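Long-range contacts in tungstate ABC transporter, periplasmic tungstate-binding protein (PDB 3LR1), which probably captures tungstate in the periplasm and delivers it to an ABC transporter for uptake into the cell: residues T15-L20 against R172-A177; D56-H61 against G200-N205; V87-K92 against T183-L188. One frame throughout, in Å; residues are numbered along the deposited sequence.

How the contacts relate
Contacts 1 and 2 meet directly: Thr15 CG2 of contact 1 packs 3.7 Å from Phe59 CE2 of contact 2, although their centres lie about 19 Å apart. Contact 1 also meets contact 3 through helix 172-178. Tyr175 OH probably donates a hydrogen bond to Leu185 O at 2.9 Å, and Tyr175 CD1 packs against Val89 CG1. Contacts 2 and 3 lie on opposite sides of the chain's centre, their nearest atoms about 11 Å apart, yet strands 197-204 and 78-90 are neighbours in one sheet. The side chains of Thr174 and Val60 each lie about 7 Å from a bound tungsten ion, whereas that of Val87 stays about 13 Å away.

Contact 1 of 3, residues T15-L20 against R172-A177; sequences TQDSGL and RGTYNA
Asp17 meets Thr174, at the start of helix 172-178, both with CB, 4.0 Å from Thr174 CG2, and with OD2; the two side chains cross obliquely. The Thr174 methyl reaches this place because CG2 is anti to the backbone N; OG1 instead bonds Asp171, just before the helix. Asp17 O faces Ala177 CB, but their separation is too short to be trusted in detail. Ser18 comes next, its CB over the backbone of Gly173, 3.9 Å from CA. Glycine suits this place, since without a side chain there Ser18 CA and Gly173 CA can approach to 4.5 Å. Ser18 OG, swung anti to its own N (chi1 152°), is bonded to Tyr83 OH. Gly19, the first residue to leave the helix, takes a positive phi of 86° that glycine adopts readily. The join of helix 13-18 with helix 172-178 probably runs between the two lobes of this periplasmic-binding-protein fold. Tyr236 OH also bonds Ser18 O. No direct hydrogen bond joins the segments, but one water donates to both Ser18 O (2.7 Å) and Gly173 O (2.8 Å), so the helices meet by close van der Waals contact and their polar link runs through a water shared by two carbonyl oxygens.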
# COMPACT_ATOMS: atom_id res chain seq x y z
N THR A 15 -1.03 4.02 2.16
CA THR A 15 -1.85 3.36 3.21
C THR A 15 -2.65 4.41 4.08
O THR A 15 -3.79 4.22 4.49
CB THR A 15 -0.87 2.48 4.02
OG1 THR A 15 -0.14 1.65 3.06
CG2 THR A 15 -1.57 1.62 5.05
N GLN A 16 -2.07 5.58 4.32
CA GLN A 16 -2.81 6.59 5.06
C GLN A 16 -4.02 7.04 4.27
O GLN A 16 -5.11 7.25 4.82
CB GLN A 16 -1.86 7.77 5.35
CG GLN A 16 -2.40 8.84 6.22
CD GLN A 16 -1.41 9.95 6.32
OE1 GLN A 16 -0.82 10.40 5.31
NE2 GLN A 16 -1.22 10.41 7.53
N ASP A 17 -3.82 7.20 2.95
CA ASP A 17 -4.89 7.73 2.06
C ASP A 17 -6.12 6.83 2.06
O ASP A 17 -7.25 7.28 1.93
CB ASP A 17 -4.37 7.93 0.59
CG ASP A 17 -3.47 9.15 0.42
OD1 ASP A 17 -3.50 10.04 1.35
OD2 ASP A 17 -2.76 9.21 -0.64
N SER A 18 -5.91 5.54 2.22
CA SER A 18 -7.03 4.64 2.20
C SER A 18 -7.99 4.92 3.31
O SER A 18 -9.18 4.64 3.17
CB SER A 18 -6.51 3.22 2.22
OG SER A 18 -7.45 2.41 2.80
N GLY A 19 -7.52 5.50 4.43
CA GLY A 19 -8.46 5.80 5.57
C GLY A 19 -8.71 4.66 6.57
O GLY A 19 -9.41 4.83 7.60
N LEU A 20 -8.14 3.50 6.30
CA LEU A 20 -8.33 2.36 7.20
C LEU A 20 -7.91 2.67 8.62
O LEU A 20 -8.63 2.30 9.58
CB LEU A 20 -7.51 1.16 6.72
CG LEU A 20 -7.41 -0.09 7.60
CD1 LEU A 20 -8.75 -0.66 7.86
CD2 LEU A 20 -6.52 -1.14 6.96
N ARG A 172 -7.25 -0.26 -4.41
CA ARG A 172 -8.62 0.22 -4.40
C ARG A 172 -8.80 1.18 -3.28
O ARG A 172 -9.57 2.14 -3.38
CB ARG A 172 -9.55 -0.94 -4.20
CG ARG A 172 -11.00 -0.61 -4.36
CD ARG A 172 -11.84 -1.83 -3.83
NE ARG A 172 -11.64 -3.03 -4.65
CZ ARG A 172 -12.33 -3.31 -5.76
NH1 ARG A 172 -13.31 -2.48 -6.20
NH2 ARG A 172 -12.10 -4.42 -6.42
N GLY A 173 -8.08 0.94 -2.19
CA GLY A 173 -8.27 1.79 -1.01
C GLY A 173 -7.99 3.24 -1.34
O GLY A 173 -8.79 4.13 -1.04
N THR A 174 -6.84 3.52 -1.93
CA THR A 174 -6.49 4.89 -2.30
C THR A 174 -7.47 5.49 -3.35
O THR A 174 -7.91 6.62 -3.27
CB THR A 174 -5.06 5.01 -2.90
OG1 THR A 174 -4.04 4.37 -2.09
CG2 THR A 174 -4.71 6.51 -3.11
N TYR A 175 -7.77 4.73 -4.38
CA TYR A 175 -8.78 5.13 -5.34
C TYR A 175 -10.14 5.52 -4.69
O TYR A 175 -10.70 6.58 -5.02
CB TYR A 175 -8.98 4.02 -6.35
CG TYR A 175 -10.14 4.41 -7.29
CD1 TYR A 175 -9.99 5.38 -8.24
CD2 TYR A 175 -11.39 3.88 -7.11
CE1 TYR A 175 -11.03 5.75 -9.04
CE2 TYR A 175 -12.44 4.27 -7.87
CZ TYR A 175 -12.26 5.18 -8.83
OH TYR A 175 -13.32 5.53 -9.60
N ASN A 176 -10.69 4.63 -3.84
CA ASN A 176 -11.96 4.85 -3.15
C ASN A 176 -11.87 6.17 -2.41
O ASN A 176 -12.83 6.91 -2.38
CB ASN A 176 -12.29 3.74 -2.16
CG ASN A 176 -12.82 2.47 -2.80
OD1 ASN A 176 -13.19 2.42 -3.99
ND2 ASN A 176 -12.92 1.41 -1.95
N ALA A 177 -10.72 6.47 -1.80
CA ALA A 177 -10.56 7.73 -1.07
C ALA A 177 -10.48 8.95 -2.00
O ALA A 177 -10.89 10.05 -1.63
CB ALA A 177 -9.32 7.68 -0.12
O HOH W 1 -10.66 4.05 1.05

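Contact 2 of 3, residues D56-H61 against G200-N205; sequences DVVFVH and GIMAVN
Val57 and Ile201 reach across the ladder on one face of the sheet, their CG1 atoms 3.7 Å apart. Each CG1 stands anti to its backbone N (chi1 -179° for Val57, -166° for Ile201), which brings the two branches together. On the same face the ring of Phe59 comes up to Ile201 at a slant, CD1 lying 3.8 Å from Ile201 CB and also close to Gly200 O. Ala203, with only a methyl, completes this row; helix 214-224 covers Val57, Ile201 and Ala203 through Ala217, Met218 and Ile221. The other face carries Val58, Val60 and Met202, a selenomethionine. The Met202 chain bends at chi3 (-74°), turning Met202 CE back to 3.7 Å from Val58 CG1 and 4.3 Å from Val60 CG2; Phe69 and Val70 of helix 63-71 pack over this side. Helices thus lie on both faces of a central sheet, the layered alpha/beta architecture of a periplasmic-binding-protein lobe, and strand 57-60 runs antiparallel to strand 197-204 while pairing in parallel with strand 6-12. Branched and aromatic side chains suit such a buried strand. The pairs Val58-Met202 and Val60-Gly200 are hydrogen-bonded in both directions, Gly200 N reaching Val60 O at 2.8 Å. Val57-Ala203 and Phe59-Ile201 are non-hydrogen-bonded pairs, where CA-H groups touch carbonyls instead, as between Phe59 CA and Gly200 O at 3.3 Å. Past the ladder, Val204 N gives a straight bond to Asp56 O at 2.9 Å; the Asp56 carboxylate accepts from the backbone N atoms of Lys213 and Lys8.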
# COMPACT_ATOMS: atom_id res chain seq x y z
N ASP A 56 8.21 2.27 16.45
CA ASP A 56 8.08 0.99 17.20
C ASP A 56 7.47 -0.17 16.35
O ASP A 56 7.66 -1.35 16.65
CB ASP A 56 7.18 1.27 18.41
CG ASP A 56 7.63 2.48 19.22
OD1 ASP A 56 8.75 2.39 19.81
OD2 ASP A 56 6.84 3.48 19.29
N VAL A 57 6.71 0.22 15.32
CA VAL A 57 6.04 -0.71 14.42
C VAL A 57 6.15 -0.22 12.99
O VAL A 57 6.12 0.99 12.75
CB VAL A 57 4.56 -0.80 14.82
CG1 VAL A 57 3.80 -1.77 13.92
CG2 VAL A 57 4.42 -1.29 16.17
N VAL A 58 6.27 -1.16 12.05
CA VAL A 58 6.29 -0.85 10.65
C VAL A 58 5.13 -1.57 10.01
O VAL A 58 4.98 -2.76 10.22
CB VAL A 58 7.67 -1.24 9.98
CG1 VAL A 58 7.65 -1.02 8.50
CG2 VAL A 58 8.82 -0.46 10.63
N PHE A 59 4.38 -0.87 9.16
CA PHE A 59 3.20 -1.46 8.48
C PHE A 59 3.23 -1.08 7.00
O PHE A 59 2.93 0.07 6.62
CB PHE A 59 1.92 -0.99 9.16
CG PHE A 59 0.65 -1.49 8.53
CD1 PHE A 59 0.40 -2.80 8.38
CD2 PHE A 59 -0.29 -0.61 8.12
CE1 PHE A 59 -0.82 -3.28 7.87
CE2 PHE A 59 -1.53 -1.07 7.59
CZ PHE A 59 -1.75 -2.40 7.47
N VAL A 60 3.60 -2.03 6.16
CA VAL A 60 3.86 -1.73 4.76
C VAL A 60 3.43 -2.89 3.89
O VAL A 60 3.23 -3.99 4.37
CB VAL A 60 5.34 -1.44 4.46
CG1 VAL A 60 5.81 -0.10 5.15
CG2 VAL A 60 6.22 -2.62 4.84
N HIS A 61 3.30 -2.65 2.62
CA HIS A 61 3.00 -3.72 1.66
C HIS A 61 4.21 -3.69 0.73
O HIS A 61 4.24 -2.94 -0.22
CB HIS A 61 1.65 -3.50 0.87
CG HIS A 61 1.41 -4.56 -0.16
ND1 HIS A 61 1.60 -5.90 0.10
CD2 HIS A 61 1.11 -4.48 -1.48
CE1 HIS A 61 1.40 -6.60 -1.01
NE2 HIS A 61 1.11 -5.76 -1.98
N GLY A 200 2.36 -6.41 5.54
CA GLY A 200 3.06 -6.87 6.73
C GLY A 200 3.12 -5.84 7.86
O GLY A 200 3.36 -4.66 7.62
N ILE A 201 2.84 -6.28 9.07
CA ILE A 201 2.94 -5.49 10.28
C ILE A 201 4.01 -6.16 11.14
O ILE A 201 4.00 -7.39 11.29
CB ILE A 201 1.56 -5.29 11.00
CG1 ILE A 201 1.70 -4.17 12.03
CG2 ILE A 201 0.99 -6.61 11.62
CD1 ILE A 201 0.35 -3.63 12.59
N MSE A 202 4.98 -5.37 11.63
CA MSE A 202 6.20 -5.91 12.28
C MSE A 202 6.57 -4.99 13.42
O MSE A 202 6.38 -3.78 13.32
CB MSE A 202 7.38 -5.96 11.30
CG MSE A 202 7.14 -6.70 10.06
SE MSE A 202 8.53 -6.37 8.77
CE MSE A 202 8.29 -4.59 8.07
N ALA A 203 7.08 -5.57 14.49
CA ALA A 203 7.60 -4.85 15.63
C ALA A 203 9.09 -4.64 15.42
O ALA A 203 9.82 -5.56 14.93
CB ALA A 203 7.31 -5.62 16.92
N VAL A 204 9.55 -3.42 15.75
CA VAL A 204 10.96 -3.04 15.73
C VAL A 204 11.62 -3.79 16.90
O VAL A 204 11.09 -3.81 18.03
CB VAL A 204 11.15 -1.54 15.85
CG1 VAL A 204 12.64 -1.20 15.96
CG2 VAL A 204 10.56 -0.85 14.59
N ASN A 205 12.74 -4.41 16.61
CA ASN A 205 13.38 -5.36 17.56
C ASN A 205 14.04 -4.66 18.74
O ASN A 205 15.01 -3.94 18.57
CB ASN A 205 14.40 -6.18 16.79
CG ASN A 205 14.98 -7.28 17.58
OD1 ASN A 205 14.70 -7.42 18.77
ND2 ASN A 205 15.85 -8.05 16.96

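Contact 3 of 3, residues V87-K92 against T183-L188; sequences VIVGPK and TDLVIL
Val89 stands between Leu185 and Ile187, sending one methyl to each. With chi1 at -64°, CG1 lies beside the backbone N and meets Ile187 CG1 at 4.1 Å, while CG2 takes the crowded position between N and the carbonyl carbon and touches Leu185 CD1, the two side chains crossing at about a right angle. Ile187 offers a second branch, CG2, to Val87 CB at 4.0 Å. Leu185 spreads its other methyl, CD2, over the link between Gly90 and Pro91, 3.6 Å from Pro91 N; here the proline ring and the leucine lie side by side and point the same way. The extended chi2 of Leu188 (159°) sets Leu188 CD1 3.6 Å from Gly90 CA. Glycine suits that place, having no side chain to hold the methyl off. Farther along, Val186 CG2 rests 3.7 Å from Lys92 CA. Backbone bonds tie the strands: Gly90 and Val186 bond each other both ways, and Leu188 N reaches Ile88 O at 2.8 Å. Strand 167-171 pairs with the other edge of strand 78-90, which thus lies between it and strand 186-190; the contact is an antiparallel strand pair in the mixed sheet of a periplasmic-binding-protein fold.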
# COMPACT_ATOMS: atom_id res chain seq x y z
N VAL A 87 -6.68 -2.62 -8.66
CA VAL A 87 -7.57 -2.41 -9.80
C VAL A 87 -6.87 -1.56 -10.88
O VAL A 87 -5.84 -0.93 -10.63
CB VAL A 87 -8.92 -1.69 -9.33
CG1 VAL A 87 -9.78 -2.55 -8.29
CG2 VAL A 87 -8.63 -0.34 -8.73
N ILE A 88 -7.40 -1.57 -12.10
CA ILE A 88 -6.90 -0.70 -13.15
C ILE A 88 -8.00 0.34 -13.39
O ILE A 88 -9.19 0.03 -13.65
CB ILE A 88 -6.48 -1.43 -14.47
CG1 ILE A 88 -5.49 -2.60 -14.17
CG2 ILE A 88 -5.88 -0.38 -15.53
CD1 ILE A 88 -5.19 -3.58 -15.28
N VAL A 89 -7.59 1.61 -13.25
CA VAL A 89 -8.44 2.72 -13.50
C VAL A 89 -7.97 3.46 -14.76
O VAL A 89 -6.83 3.38 -15.19
CB VAL A 89 -8.50 3.72 -12.29
CG1 VAL A 89 -9.16 3.06 -10.99
CG2 VAL A 89 -7.17 4.39 -12.01
N GLY A 90 -8.91 4.19 -15.33
CA GLY A 90 -8.65 4.94 -16.52
C GLY A 90 -9.85 5.80 -16.92
O GLY A 90 -10.86 5.81 -16.23
N PRO A 91 -9.77 6.51 -18.02
CA PRO A 91 -10.85 7.37 -18.47
C PRO A 91 -12.17 6.67 -18.69
O PRO A 91 -12.16 5.57 -19.13
CB PRO A 91 -10.31 7.91 -19.78
CG PRO A 91 -9.22 7.10 -20.11
CD PRO A 91 -8.62 6.59 -18.90
N LYS A 92 -13.27 7.30 -18.39
CA LYS A 92 -14.53 6.58 -18.40
C LYS A 92 -14.98 6.05 -19.75
O LYS A 92 -15.87 5.25 -19.82
CB LYS A 92 -15.62 7.35 -17.71
CG LYS A 92 -16.28 8.44 -18.49
CD LYS A 92 -17.43 8.90 -17.69
CE LYS A 92 -18.01 10.19 -18.15
NZ LYS A 92 -19.48 10.06 -18.12
N THR A 183 -10.43 12.56 -8.62
CA THR A 183 -10.27 11.99 -9.98
C THR A 183 -11.62 11.90 -10.59
O THR A 183 -12.60 11.74 -9.86
CB THR A 183 -10.04 10.44 -10.14
OG1 THR A 183 -10.19 9.66 -8.92
CG2 THR A 183 -8.95 10.13 -11.00
N ASP A 184 -11.66 11.81 -11.92
CA ASP A 184 -12.86 11.37 -12.66
C ASP A 184 -12.59 10.01 -13.35
O ASP A 184 -13.43 9.55 -14.11
CB ASP A 184 -13.29 12.42 -13.71
CG ASP A 184 -12.21 12.75 -14.73
OD1 ASP A 184 -11.10 12.22 -14.60
OD2 ASP A 184 -12.45 13.53 -15.68
N LEU A 185 -11.44 9.38 -13.12
CA LEU A 185 -11.14 8.02 -13.59
C LEU A 185 -12.06 7.02 -12.89
O LEU A 185 -12.52 7.25 -11.76
CB LEU A 185 -9.67 7.64 -13.36
CG LEU A 185 -8.60 8.58 -13.93
CD1 LEU A 185 -7.18 8.18 -13.60
CD2 LEU A 185 -8.79 8.76 -15.42
N VAL A 186 -12.33 5.93 -13.57
CA VAL A 186 -13.22 4.93 -13.07
C VAL A 186 -12.48 3.61 -13.11
O VAL A 186 -11.54 3.44 -13.88
CB VAL A 186 -14.50 4.82 -13.94
CG1 VAL A 186 -15.35 6.12 -13.87
CG2 VAL A 186 -14.14 4.49 -15.35
N ILE A 187 -12.94 2.64 -12.30
CA ILE A 187 -12.42 1.29 -12.34
C ILE A 187 -12.87 0.62 -13.65
O ILE A 187 -14.08 0.42 -13.91
CB ILE A 187 -12.89 0.44 -11.08
CG1 ILE A 187 -12.47 1.08 -9.75
CG2 ILE A 187 -12.42 -1.01 -11.13
CD1 ILE A 187 -13.14 0.39 -8.53
N LEU A 188 -11.89 0.23 -14.45
CA LEU A 188 -12.15 -0.48 -15.71
C LEU A 188 -11.80 -1.95 -15.63
O LEU A 188 -12.34 -2.77 -16.37
CB LEU A 188 -11.41 0.22 -16.84
CG LEU A 188 -11.95 1.63 -17.10
CD1 LEU A 188 -10.87 2.43 -17.84
CD2 LEU A 188 -13.28 1.61 -17.90
O HOH W 2 -12.91 9.47 -17.13